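Local coordinates for Lin0012 protein (Listeria innocua, PDB 3K17) that probably acts as an ATP-dependent phosphomevalonate kinase of the GHMP kinase family, in the mevalonate route to isopentenyl diphosphate, at residues L15-E20 and I323-T328; I31-N36 and L347-G352; F215-T220 and G319-A324; S272-N277 and A310-G315; D302-M307 and E333-E338. One frame throughout, in Å; residues are numbered along the deposited sequence.

In the fold
The five contacts lie in the C-terminal half of a GHMP kinase fold and at its junction with the N-terminal half. Contacts 1 and 3 share Ile323 and Ala324 on strand 321-326, their centres about 9 Å apart; contact 3 pairs that strand with 214-219, while contact 1 sets it against strand 7-18. Contact 2 adds the loop after strand 345-346 to strand 29-35, the neighbour of 7-18. Contact 4, its centre about 6 Å from that of contact 1, packs helix 267-288 on strand 310-313, and contact 5 joins two helices that lie on the same sheet. Contacts 3, 4 and 5 lie inside the chain loop closed by contact 2, so early strands meet the chain's last part.

Contact 1 (L15-E20 and I323-T328); sequences LYVAGE and IAFSKT
Ile323 pushes its CD1 against the backbone of strand 7-18, lying 3.6 Å from Tyr16 O and equally near the CA of Val17. Its CG1 stands between the backbone N and the carbonyl carbon (chi1 58°), while CG2 meets Leu15 CD1 at 4.1 Å as the two side chains slide past each other in opposite directions. Val17 crosses Ile323 at about a right angle, and its CG1 is 4.0 Å from Ile323 CD1. The same methyl lies at the edge of the Phe325 ring, close to the ring plane, 4.0 Å from CE2. No hydrogen bond joins the segments, whose short strand axes (15-18 and 323-326) come within 8.9 Å at 56°; strands of different sheets meet here, side chains of one against side chains and backbone of the other, between the halves of the GHMP kinase fold. Farther out, strand 7-18 has a classic beta bulge, with Val17 and Ala18 both opposite Ile31 of strand 29-35. Phe325 is backed by the Phe215 ring and by Leu270 and Tyr271 of helix 267-288. Tyr16 O accepts a hydrogen bond from Ser314 OG, and Glu20 OE1 forms a salt bridge with Lys312 NZ of strand 310-313.

Contact 2 (I31-N36 and L347-G352); sequences ILTAVN and LPFHTG
Asn36 and His350 form the polar centre of this contact, the amide placed by a CG that stands between the backbone N and the carbonyl carbon (chi1 56°). Three hydrogen bonds cross the segments. Asn36 OD1 accepts from His350 N at 3.2 Å, with the donor above the plane of the amide carbonyl, and Asn36 ND2 donates a hydrogen bond to Pro348 O, which lies in the amide plane. One side chain thus uses both ends of its amide to hold two backbone groups of the 347-352 loop. The third bond, Gly352 N to Ala34 O, is 3.1 Å long and nearly straight at 174°. Ala34 O also accepts a hydrogen bond from Thr33 OG1, which comes from the opposite face of the carbonyl plane.

A CH-pi contact adds to this grip: Asn36 CB sits over the centre of one face of the His350 ring, 3.5 Å from its centroid. Gly352 CA also makes a CA-H...O contact with Val35 O.

Phe349 carries the packing. Val35 CG1 lies 4.0 Å from CE1 at the ring edge, and Thr33 meets the ring tip to tip, with OG1 3.6 Å from CZ and in the ring plane. Phe215 packs edge-to-face with the Phe349 ring, and Trp172 also touches it. Thr351 OG1 hydrogen-bonds with Glu210 OE1 and Trp172 NE1.

The arrangement is a loop fastened across the end of strand 29-35, where the chain turns a corner at Asn36; the loop follows strand 345-346 of the C-terminal sheet, consistent with a junction between the two halves of the GHMP kinase fold.

Contact 3 (F215-T220 and G319-A324); sequences FSVGWT and GDCGIA
Phe215 slants across Ile323 with the far end of its ring, CZ lying 3.6 Å from Ile323 CG2 and CE1 close to CB and CD1 of Ile323. Its CG, anti to the backbone N (chi1 -171°), leads the ring toward the neighbouring strand. The two residues belong to adjacent strands of the four-stranded antiparallel sheet in the C-terminal half of the GHMP kinase fold, where 214-219 and 321-326 are the central pair. The short strand segments run at 159° to each other. Ser216-Ala324 and Gly218-Gly322 are hydrogen-bonded pairs, each joined by two backbone bonds, while Val217-Ile323 and Trp219-Cys321 are non-hydrogen-bonded pairs. The face carrying Val217, Trp219, Cys321 and Ile323 is turned to strand 7-18, with Leu15 touching Val217 and Cys321. Helix 329-341 covers Ser216 and Ala324 on the other face.

Cys321 SG sits beside the Trp219 indole, 3.9 Å from CD1, in an oblique sulfur-aromatic contact, and also packs against Val217 CG1 at 4.2 Å. Glycine at both 218 and 322 leaves this pair without side chains on the face of Ser216 and Ala324. A water lies 2.6 Å from Ser216 OG and bonds only weakly to Ala324 O. Another water, in the indole plane at the ring edge, accepts from Trp219 NE1 and lies 2.6 Å from Asp320 OD1, to which it probably donates.

Beyond the last strand pair, Thr220 closes the end with two bonds to one acceptor: its backbone N donates to Asp320 O at 3.0 Å, and its OG1 donates to that oxygen at 2.7 Å, in the carbonyl plane and on a lone pair.

Contact 4 (S272-N277 and A310-G315); sequences SSIKEN and AGKSSG
Ile274 and Ala310 form the tight part of this contact, Ile274 CG2 lying 3.7 Å from Ala310 CB and the isoleucine CB equally close to that methyl. Helix 267-288 is here packed on strand 310-313, an outermost strand of the four-stranded antiparallel sheet in the C-terminal half of the GHMP kinase fold. The axes of helix 272-277 and strand 310-313 approach to 7.1 Å, at 33°, and no hydrogen bond crosses between the two segments. Ile274 CG2, anti to the backbone N, also approaches Gly311 N and the aliphatic part of Lys312, with CD of the lysine 3.8 Å away.

The looser side is formed by Lys275, which is partly exposed. The side chain sets out away from the strand, but it bends at chi4 (-58°) and brings NZ back to 3.8 Å from Ala310 CB, a van der Waals contact. Glu305 of helix 295-306 touches this lysine.

At the other end, Lys312 CE passes 4.0 Å from Asn277 CG, the two side chains crossing obliquely. The lysine is buried, and three oxygens hold its ammonium: Glu20 OE1 by a salt bridge, Val17 O by a hydrogen bond, and Ser313 O, which NZ reaches at 2.9 Å almost in line with the carbonyl bond.

Contact 5 (D302-M307 and E333-E338); sequences DSAENM and EKLVNE
Ser303 OG is held by several groups while the carbon beside it meets the opposite helix: the hydroxyl, with one proton to give, lies in hydrogen-bonding reach of both Glu299 O and Leu300 O of its own helix and has a weak bond with Trp339 NE1. Across the contact OG lies 3.6 Å from Leu335 CD1.

Leu335 is the main apolar piece. Its CG is anti to the backbone N (chi1 176°), and its two methyls divide the work: CD1 rests on the peptide between Ser303 and Ala304, 3.3 Å from Ala304 N, while CD2 packs against Ala304 CB at 3.9 Å. No hydrogen bond joins residues 302-307 to 333-338; between the helices there is the weak bond from Trp339 NE1, and the contact rests mainly on these apolar groups.

Met307, present as selenomethionine just past the end of its helix, closes the outer side. The chain bends at chi2 and chi3, and CE is 3.5 Å from Leu335 CA and also touches Glu338 CG, with SE against Lys334 CB. It crosses Lys334 at about a right angle.

Helices 295-306 and 329-341 lie side by side on strand 321-326, where Ala324 touches both Ala304 and Leu335 and Ser326 touches Leu335. On the far side of helix 295-306, Asp302 and Glu305 form salt bridges to Arg278, and Glu305 also to Arg279, joining it to helix 267-288.

Contact 1 (L15-E20 and I323-T328)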
# COMPACT_ATOMS: atom_id res chain seq x y z
N LEU A 15 2.27 -17.12 38.39
CA LEU A 15 1.46 -16.17 39.13
C LEU A 15 2.36 -15.24 39.91
O LEU A 15 3.17 -15.71 40.72
CB LEU A 15 0.52 -16.89 40.10
CG LEU A 15 -0.78 -17.46 39.52
CD1 LEU A 15 -1.53 -18.25 40.58
CD2 LEU A 15 -1.64 -16.31 38.99
N TYR A 16 2.25 -13.94 39.67
CA TYR A 16 3.03 -12.98 40.42
C TYR A 16 2.43 -13.01 41.82
O TYR A 16 1.21 -13.14 41.97
CB TYR A 16 2.87 -11.58 39.84
CG TYR A 16 3.89 -11.26 38.77
CD1 TYR A 16 5.17 -10.81 39.12
CD2 TYR A 16 3.60 -11.43 37.42
CE1 TYR A 16 6.13 -10.56 38.16
CE2 TYR A 16 4.57 -11.18 36.44
CZ TYR A 16 5.83 -10.75 36.82
OH TYR A 16 6.79 -10.51 35.88
N VAL A 17 3.28 -12.90 42.83
CA VAL A 17 2.80 -12.92 44.21
C VAL A 17 2.97 -11.54 44.84
O VAL A 17 2.14 -11.12 45.64
CB VAL A 17 3.57 -13.96 45.06
CG1 VAL A 17 3.11 -13.89 46.51
CG2 VAL A 17 3.33 -15.35 44.50
N ALA A 18 4.03 -10.83 44.44
CA ALA A 18 4.32 -9.50 44.95
C ALA A 18 5.34 -8.79 44.06
O ALA A 18 6.13 -9.44 43.38
CB ALA A 18 4.86 -9.60 46.37
N GLY A 19 5.30 -7.46 44.05
CA GLY A 19 6.26 -6.70 43.26
C GLY A 19 5.85 -6.36 41.84
O GLY A 19 6.66 -5.81 41.09
N GLU A 20 4.61 -6.66 41.47
CA GLU A 20 4.13 -6.36 40.12
C GLU A 20 4.20 -4.87 39.79
O GLU A 20 4.02 -4.02 40.67
CB GLU A 20 2.69 -6.84 39.92
CG GLU A 20 2.48 -8.31 40.18
CD GLU A 20 1.76 -8.56 41.50
OE1 GLU A 20 2.22 -8.05 42.53
OE2 GLU A 20 0.73 -9.27 41.49
N ILE A 323 -4.95 -13.82 44.45
CA ILE A 323 -4.33 -14.88 45.25
C ILE A 323 -4.42 -14.57 46.74
O ILE A 323 -4.63 -13.41 47.13
CB ILE A 323 -2.83 -15.06 44.92
CG1 ILE A 323 -2.10 -13.74 45.16
CG2 ILE A 323 -2.67 -15.53 43.48
CD1 ILE A 323 -0.59 -13.82 45.00
N ALA A 324 -4.25 -15.59 47.58
CA ALA A 324 -4.32 -15.38 49.02
C ALA A 324 -3.55 -16.42 49.84
O ALA A 324 -3.29 -17.53 49.38
CB ALA A 324 -5.78 -15.37 49.47
N PHE A 325 -3.19 -16.01 51.05
CA PHE A 325 -2.50 -16.87 52.02
C PHE A 325 -3.44 -16.95 53.23
O PHE A 325 -3.94 -15.93 53.68
CB PHE A 325 -1.18 -16.23 52.46
CG PHE A 325 -0.08 -16.34 51.45
CD1 PHE A 325 0.56 -17.55 51.23
CD2 PHE A 325 0.31 -15.23 50.72
CE1 PHE A 325 1.59 -17.66 50.29
CE2 PHE A 325 1.35 -15.32 49.78
CZ PHE A 325 1.99 -16.53 49.57
N SER A 326 -3.68 -18.16 53.74
CA SER A 326 -4.56 -18.36 54.89
C SER A 326 -3.88 -19.12 56.03
O SER A 326 -3.01 -19.97 55.80
CB SER A 326 -5.83 -19.11 54.47
OG SER A 326 -6.65 -18.30 53.64
N LYS A 327 -4.29 -18.83 57.26
CA LYS A 327 -3.72 -19.47 58.45
C LYS A 327 -3.80 -20.99 58.48
O LYS A 327 -2.87 -21.66 58.92
CB LYS A 327 -4.39 -18.94 59.72
CG LYS A 327 -3.71 -17.74 60.33
CD LYS A 327 -3.99 -16.46 59.57
CE LYS A 327 -3.37 -15.29 60.31
NZ LYS A 327 -3.85 -15.23 61.71
N THR A 328 -4.92 -21.54 58.02
CA THR A 328 -5.10 -22.99 58.02
C THR A 328 -5.84 -23.44 56.78
O THR A 328 -6.41 -22.62 56.06
CB THR A 328 -5.92 -23.45 59.24
OG1 THR A 328 -7.25 -22.93 59.15
CG2 THR A 328 -5.29 -22.96 60.54

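Contact 2 (I31-N36 and L347-G352)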
# COMPACT_ATOMS: atom_id res chain seq x y z
N ILE A 31 8.25 -11.59 43.49
CA ILE A 31 8.13 -12.96 43.95
C ILE A 31 7.11 -13.63 43.02
O ILE A 31 6.10 -13.02 42.69
CB ILE A 31 7.58 -13.04 45.38
CG1 ILE A 31 8.51 -12.29 46.35
CG2 ILE A 31 7.41 -14.51 45.79
CD1 ILE A 31 9.91 -12.87 46.42
N LEU A 32 7.39 -14.85 42.58
CA LEU A 32 6.44 -15.56 41.72
C LEU A 32 6.44 -17.04 42.05
O LEU A 32 7.41 -17.57 42.58
CB LEU A 32 6.80 -15.44 40.24
CG LEU A 32 6.85 -14.09 39.52
CD1 LEU A 32 8.31 -13.68 39.32
CD2 LEU A 32 6.14 -14.21 38.16
N THR A 33 5.32 -17.69 41.74
CA THR A 33 5.23 -19.11 41.93
C THR A 33 4.69 -19.70 40.64
O THR A 33 3.85 -19.08 39.97
CB THR A 33 4.30 -19.52 43.09
OG1 THR A 33 4.26 -20.96 43.17
CG2 THR A 33 2.87 -19.02 42.86
N ALA A 34 5.19 -20.87 40.27
CA ALA A 34 4.69 -21.55 39.08
C ALA A 34 3.46 -22.30 39.59
O ALA A 34 3.34 -22.55 40.79
CB ALA A 34 5.74 -22.53 38.56
N VAL A 35 2.53 -22.63 38.69
CA VAL A 35 1.32 -23.33 39.11
C VAL A 35 1.19 -24.70 38.47
O VAL A 35 1.82 -24.99 37.45
CB VAL A 35 0.04 -22.50 38.79
CG1 VAL A 35 0.18 -21.08 39.34
CG2 VAL A 35 -0.19 -22.45 37.30
N ASN A 36 0.36 -25.54 39.08
CA ASN A 36 0.11 -26.90 38.61
C ASN A 36 -0.81 -26.99 37.38
O ASN A 36 -1.67 -27.87 37.30
CB ASN A 36 -0.47 -27.72 39.77
CG ASN A 36 -1.72 -27.10 40.35
OD1 ASN A 36 -1.77 -25.90 40.63
ND2 ASN A 36 -2.75 -27.91 40.54
N LEU A 347 -9.11 -22.23 41.68
CA LEU A 347 -8.20 -23.04 40.89
C LEU A 347 -7.29 -23.81 41.85
O LEU A 347 -6.26 -23.29 42.30
CB LEU A 347 -7.36 -22.17 39.94
CG LEU A 347 -8.11 -21.30 38.91
CD1 LEU A 347 -7.12 -20.61 37.97
CD2 LEU A 347 -9.06 -22.17 38.10
N PRO A 348 -7.68 -25.05 42.21
CA PRO A 348 -6.89 -25.89 43.13
C PRO A 348 -5.40 -25.75 42.80
O PRO A 348 -4.98 -25.94 41.67
CB PRO A 348 -7.43 -27.29 42.86
CG PRO A 348 -8.92 -26.99 42.66
CD PRO A 348 -8.91 -25.75 41.78
N PHE A 349 -4.61 -25.43 43.82
CA PHE A 349 -3.19 -25.17 43.63
C PHE A 349 -2.17 -26.01 44.39
O PHE A 349 -2.40 -26.44 45.51
CB PHE A 349 -2.92 -23.69 43.95
CG PHE A 349 -1.45 -23.33 44.05
CD1 PHE A 349 -0.77 -22.78 42.97
CD2 PHE A 349 -0.74 -23.55 45.24
CE1 PHE A 349 0.58 -22.46 43.06
CE2 PHE A 349 0.62 -23.23 45.34
CZ PHE A 349 1.28 -22.68 44.24
N HIS A 350 -1.05 -26.23 43.73
CA HIS A 350 0.13 -26.86 44.30
C HIS A 350 1.24 -26.42 43.35
O HIS A 350 1.03 -26.28 42.14
CB HIS A 350 0.03 -28.40 44.53
CG HIS A 350 -0.24 -29.23 43.32
ND1 HIS A 350 -1.51 -29.60 42.94
CD2 HIS A 350 0.60 -29.86 42.46
CE1 HIS A 350 -1.44 -30.41 41.90
NE2 HIS A 350 -0.17 -30.59 41.59
N THR A 351 2.40 -26.12 43.92
CA THR A 351 3.54 -25.62 43.15
C THR A 351 3.84 -26.34 41.85
O THR A 351 4.00 -27.56 41.83
CB THR A 351 4.80 -25.60 44.02
OG1 THR A 351 4.49 -25.02 45.30
CG2 THR A 351 5.89 -24.77 43.36
N GLY A 352 3.92 -25.58 40.76
CA GLY A 352 4.22 -26.19 39.47
C GLY A 352 5.70 -26.50 39.28
O GLY A 352 6.56 -25.81 39.83

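Contact 3 (F215-T220 and G319-A324)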
# COMPACT_ATOMS: atom_id res chain seq x y z
N PHE A 215 -1.86 -21.52 50.15
CA PHE A 215 -1.96 -20.56 49.05
C PHE A 215 -3.23 -20.85 48.24
O PHE A 215 -3.42 -21.97 47.76
CB PHE A 215 -0.73 -20.69 48.14
CG PHE A 215 -0.62 -19.61 47.10
CD1 PHE A 215 -0.39 -18.29 47.47
CD2 PHE A 215 -0.67 -19.93 45.74
CE1 PHE A 215 -0.20 -17.30 46.51
CE2 PHE A 215 -0.49 -18.95 44.77
CZ PHE A 215 -0.25 -17.64 45.15
N SER A 216 -4.08 -19.85 48.07
CA SER A 216 -5.31 -20.02 47.32
C SER A 216 -5.33 -19.18 46.04
O SER A 216 -4.90 -18.03 46.05
CB SER A 216 -6.52 -19.66 48.19
OG SER A 216 -6.66 -20.57 49.27
N VAL A 217 -5.82 -19.77 44.95
CA VAL A 217 -5.90 -19.08 43.67
C VAL A 217 -7.35 -18.94 43.22
O VAL A 217 -8.10 -19.91 43.19
CB VAL A 217 -5.11 -19.84 42.57
CG1 VAL A 217 -5.16 -19.08 41.24
CG2 VAL A 217 -3.66 -20.04 43.01
N GLY A 218 -7.76 -17.71 42.90
CA GLY A 218 -9.13 -17.48 42.46
C GLY A 218 -9.21 -16.67 41.17
O GLY A 218 -8.72 -15.56 41.10
N TRP A 219 -9.84 -17.24 40.14
CA TRP A 219 -9.99 -16.57 38.85
C TRP A 219 -11.25 -15.70 38.85
O TRP A 219 -12.35 -16.18 39.11
CB TRP A 219 -10.08 -17.61 37.73
CG TRP A 219 -10.17 -17.01 36.35
CD1 TRP A 219 -9.32 -16.10 35.80
CD2 TRP A 219 -11.12 -17.35 35.33
NE1 TRP A 219 -9.68 -15.86 34.49
CE2 TRP A 219 -10.78 -16.61 34.18
CE3 TRP A 219 -12.23 -18.21 35.28
CZ2 TRP A 219 -11.50 -16.71 32.98
CZ3 TRP A 219 -12.95 -18.31 34.07
CH2 TRP A 219 -12.58 -17.56 32.94
N THR A 220 -11.08 -14.41 38.56
CA THR A 220 -12.20 -13.49 38.57
C THR A 220 -13.09 -13.62 37.34
O THR A 220 -14.13 -12.97 37.25
CB THR A 220 -11.73 -12.03 38.65
OG1 THR A 220 -11.01 -11.70 37.46
CG2 THR A 220 -10.83 -11.83 39.86
N GLY A 319 -8.40 -7.81 36.40
CA GLY A 319 -9.09 -9.05 36.13
C GLY A 319 -8.15 -10.20 36.40
O GLY A 319 -7.33 -10.14 37.32
N ASP A 320 -8.24 -11.25 35.59
CA ASP A 320 -7.40 -12.42 35.75
C ASP A 320 -7.53 -13.01 37.15
O ASP A 320 -8.62 -13.02 37.71
CB ASP A 320 -5.93 -12.10 35.43
CG ASP A 320 -5.70 -11.89 33.93
OD1 ASP A 320 -6.56 -12.32 33.12
OD2 ASP A 320 -4.65 -11.32 33.56
N CYS A 321 -6.43 -13.49 37.74
CA CYS A 321 -6.51 -14.09 39.06
C CYS A 321 -6.09 -13.24 40.24
O CYS A 321 -5.27 -12.33 40.13
CB CYS A 321 -5.66 -15.37 39.11
SG CYS A 321 -6.14 -16.68 37.97
N GLY A 322 -6.69 -13.57 41.39
CA GLY A 322 -6.35 -12.94 42.64
C GLY A 322 -5.76 -14.10 43.43
O GLY A 322 -6.03 -15.26 43.11
N ILE A 323 -4.95 -13.82 44.45
CA ILE A 323 -4.33 -14.88 45.25
C ILE A 323 -4.42 -14.57 46.74
O ILE A 323 -4.63 -13.41 47.13
CB ILE A 323 -2.83 -15.06 44.92
CG1 ILE A 323 -2.10 -13.74 45.16
CG2 ILE A 323 -2.67 -15.53 43.48
CD1 ILE A 323 -0.59 -13.82 45.00
N ALA A 324 -4.25 -15.59 47.58
CA ALA A 324 -4.32 -15.38 49.02
C ALA A 324 -3.55 -16.42 49.84
O ALA A 324 -3.29 -17.53 49.38
CB ALA A 324 -5.78 -15.37 49.47
O HOH W 1 -5.47 -19.16 51.08
O HOH W 2 -8.58 -13.97 32.87

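Contact 4 (S272-N277 and A310-G315)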
# COMPACT_ATOMS: atom_id res chain seq x y z
N SER A 272 1.35 -9.29 56.54
CA SER A 272 1.43 -7.84 56.54
C SER A 272 2.07 -7.29 55.27
O SER A 272 1.67 -6.24 54.78
CB SER A 272 2.21 -7.35 57.77
OG SER A 272 3.44 -8.02 57.90
N SER A 273 3.04 -8.00 54.71
CA SER A 273 3.70 -7.56 53.49
C SER A 273 2.72 -7.59 52.31
O SER A 273 2.70 -6.67 51.48
CB SER A 273 4.90 -8.45 53.16
OG SER A 273 5.87 -8.40 54.18
N ILE A 274 1.92 -8.64 52.24
CA ILE A 274 0.94 -8.76 51.17
C ILE A 274 -0.09 -7.63 51.29
O ILE A 274 -0.46 -7.00 50.29
CB ILE A 274 0.23 -10.13 51.23
CG1 ILE A 274 1.24 -11.25 50.91
CG2 ILE A 274 -0.93 -10.18 50.26
CD1 ILE A 274 1.85 -11.15 49.51
N LYS A 275 -0.55 -7.36 52.51
CA LYS A 275 -1.53 -6.30 52.72
C LYS A 275 -0.96 -4.98 52.25
O LYS A 275 -1.64 -4.20 51.58
CB LYS A 275 -1.90 -6.18 54.20
CG LYS A 275 -2.49 -7.43 54.83
CD LYS A 275 -2.99 -7.11 56.24
CE LYS A 275 -3.10 -8.36 57.10
NZ LYS A 275 -4.01 -9.36 56.49
N GLU A 276 0.30 -4.72 52.58
CA GLU A 276 0.95 -3.48 52.18
C GLU A 276 1.13 -3.42 50.66
O GLU A 276 0.89 -2.38 50.05
CB GLU A 276 2.32 -3.34 52.85
CG GLU A 276 2.27 -3.27 54.37
CD GLU A 276 3.62 -2.91 54.96
OE1 GLU A 276 4.11 -1.80 54.68
OE2 GLU A 276 4.20 -3.73 55.71
N ASN A 277 1.54 -4.54 50.06
CA ASN A 277 1.72 -4.56 48.61
C ASN A 277 0.37 -4.24 47.98
O ASN A 277 0.28 -3.43 47.05
CB ASN A 277 2.20 -5.93 48.12
CG ASN A 277 2.87 -5.86 46.75
OD1 ASN A 277 2.67 -4.92 45.99
ND2 ASN A 277 3.66 -6.88 46.43
N ALA A 310 -4.19 -12.82 54.09
CA ALA A 310 -3.97 -11.67 53.23
C ALA A 310 -4.19 -12.09 51.77
O ALA A 310 -4.07 -13.27 51.44
CB ALA A 310 -2.56 -11.13 53.42
N GLY A 311 -4.53 -11.13 50.92
CA GLY A 311 -4.78 -11.44 49.53
C GLY A 311 -4.57 -10.24 48.64
O GLY A 311 -4.44 -9.12 49.13
N LYS A 312 -4.56 -10.47 47.33
CA LYS A 312 -4.35 -9.38 46.38
C LYS A 312 -4.46 -9.86 44.95
O LYS A 312 -4.55 -11.06 44.69
CB LYS A 312 -2.95 -8.76 46.58
CG LYS A 312 -1.81 -9.77 46.47
CD LYS A 312 -0.42 -9.12 46.60
CE LYS A 312 -0.03 -8.31 45.36
NZ LYS A 312 0.44 -9.15 44.21
N SER A 313 -4.46 -8.93 44.01
CA SER A 313 -4.52 -9.29 42.61
C SER A 313 -3.15 -9.85 42.27
O SER A 313 -2.15 -9.55 42.94
CB SER A 313 -4.81 -8.06 41.75
OG SER A 313 -3.91 -7.00 42.05
N SER A 314 -3.10 -10.69 41.24
CA SER A 314 -1.84 -11.28 40.81
C SER A 314 -1.55 -10.84 39.38
O SER A 314 -2.29 -11.17 38.45
CB SER A 314 -1.91 -12.81 40.88
OG SER A 314 -0.75 -13.38 40.29
N GLY A 315 -0.47 -10.10 39.22
CA GLY A 315 -0.11 -9.62 37.90
C GLY A 315 -0.57 -8.20 37.65
O GLY A 315 -0.43 -7.31 38.49

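Contact 5 (D302-M307 and E333-E338)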
# COMPACT_ATOMS: atom_id res chain seq x y z
N ASP A 302 -10.41 -8.72 50.26
CA ASP A 302 -11.04 -8.40 51.53
C ASP A 302 -11.41 -9.66 52.30
O ASP A 302 -11.13 -9.78 53.49
CB ASP A 302 -12.29 -7.55 51.33
CG ASP A 302 -11.95 -6.12 50.99
OD1 ASP A 302 -10.81 -5.70 51.28
OD2 ASP A 302 -12.83 -5.41 50.45
N SER A 303 -12.02 -10.61 51.60
CA SER A 303 -12.42 -11.86 52.25
C SER A 303 -11.19 -12.61 52.75
O SER A 303 -11.23 -13.27 53.79
CB SER A 303 -13.23 -12.72 51.27
OG SER A 303 -12.59 -12.79 50.01
N ALA A 304 -10.08 -12.51 52.01
CA ALA A 304 -8.85 -13.18 52.42
C ALA A 304 -8.37 -12.55 53.72
O ALA A 304 -7.90 -13.24 54.63
CB ALA A 304 -7.79 -13.03 51.34
N GLU A 305 -8.48 -11.23 53.81
CA GLU A 305 -8.06 -10.52 55.00
C GLU A 305 -9.01 -10.74 56.18
O GLU A 305 -8.56 -10.97 57.31
CB GLU A 305 -7.94 -9.02 54.68
CG GLU A 305 -6.73 -8.70 53.81
CD GLU A 305 -6.60 -7.22 53.52
OE1 GLU A 305 -6.97 -6.42 54.40
OE2 GLU A 305 -6.11 -6.86 52.43
N ASN A 306 -10.31 -10.70 55.93
CA ASN A 306 -11.29 -10.91 57.00
C ASN A 306 -11.17 -12.30 57.59
O ASN A 306 -11.51 -12.53 58.75
CB ASN A 306 -12.71 -10.71 56.47
CG ASN A 306 -12.96 -9.32 55.95
OD1 ASN A 306 -12.43 -8.34 56.49
ND2 ASN A 306 -13.76 -9.21 54.91
N MSE A 307 -10.67 -13.24 56.79
CA MSE A 307 -10.52 -14.62 57.22
C MSE A 307 -9.25 -14.81 58.06
O MSE A 307 -8.97 -15.92 58.52
CB MSE A 307 -10.48 -15.54 56.01
CG MSE A 307 -11.03 -16.93 56.25
SE MSE A 307 -12.92 -16.89 56.69
CE MSE A 307 -13.63 -16.65 54.91
N GLU A 333 -10.50 -23.07 53.06
CA GLU A 333 -11.74 -23.62 52.50
C GLU A 333 -12.89 -22.65 52.71
O GLU A 333 -13.74 -22.48 51.83
CB GLU A 333 -12.05 -24.97 53.14
CG GLU A 333 -10.94 -26.00 52.94
CD GLU A 333 -11.22 -27.32 53.63
OE1 GLU A 333 -11.64 -27.30 54.81
OE2 GLU A 333 -11.02 -28.39 53.00
N LYS A 334 -12.93 -22.01 53.88
CA LYS A 334 -13.97 -21.03 54.18
C LYS A 334 -13.82 -19.85 53.23
O LYS A 334 -14.80 -19.30 52.73
CB LYS A 334 -13.85 -20.53 55.62
CG LYS A 334 -14.83 -21.16 56.61
CD LYS A 334 -14.52 -22.62 56.88
CE LYS A 334 -15.45 -23.19 57.95
NZ LYS A 334 -15.31 -22.46 59.25
N LEU A 335 -12.57 -19.45 53.00
CA LEU A 335 -12.29 -18.34 52.10
C LEU A 335 -12.77 -18.68 50.70
O LEU A 335 -13.47 -17.89 50.06
CB LEU A 335 -10.79 -18.04 52.08
CG LEU A 335 -10.32 -16.95 51.11
CD1 LEU A 335 -10.99 -15.64 51.43
CD2 LEU A 335 -8.80 -16.82 51.19
N VAL A 336 -12.38 -19.86 50.22
CA VAL A 336 -12.78 -20.33 48.89
C VAL A 336 -14.30 -20.35 48.74
O VAL A 336 -14.82 -19.98 47.69
CB VAL A 336 -12.20 -21.74 48.62
CG1 VAL A 336 -12.84 -22.34 47.36
CG2 VAL A 336 -10.69 -21.65 48.43
N ASN A 337 -15.01 -20.79 49.77
CA ASN A 337 -16.47 -20.84 49.72
C ASN A 337 -17.03 -19.43 49.52
O ASN A 337 -17.98 -19.24 48.76
CB ASN A 337 -17.03 -21.47 51.00
CG ASN A 337 -18.56 -21.48 51.02
OD1 ASN A 337 -19.18 -20.52 51.49
ND2 ASN A 337 -19.16 -22.55 50.51
N GLU A 338 -16.45 -18.46 50.20
CA GLU A 338 -16.89 -17.07 50.07
C GLU A 338 -16.62 -16.57 48.65
O GLU A 338 -17.45 -15.88 48.06
CB GLU A 338 -16.16 -16.18 51.08
CG GLU A 338 -16.63 -16.40 52.51
CD GLU A 338 -18.14 -16.27 52.65
OE1 GLU A 338 -18.68 -15.23 52.23
OE2 GLU A 338 -18.77 -17.22 53.16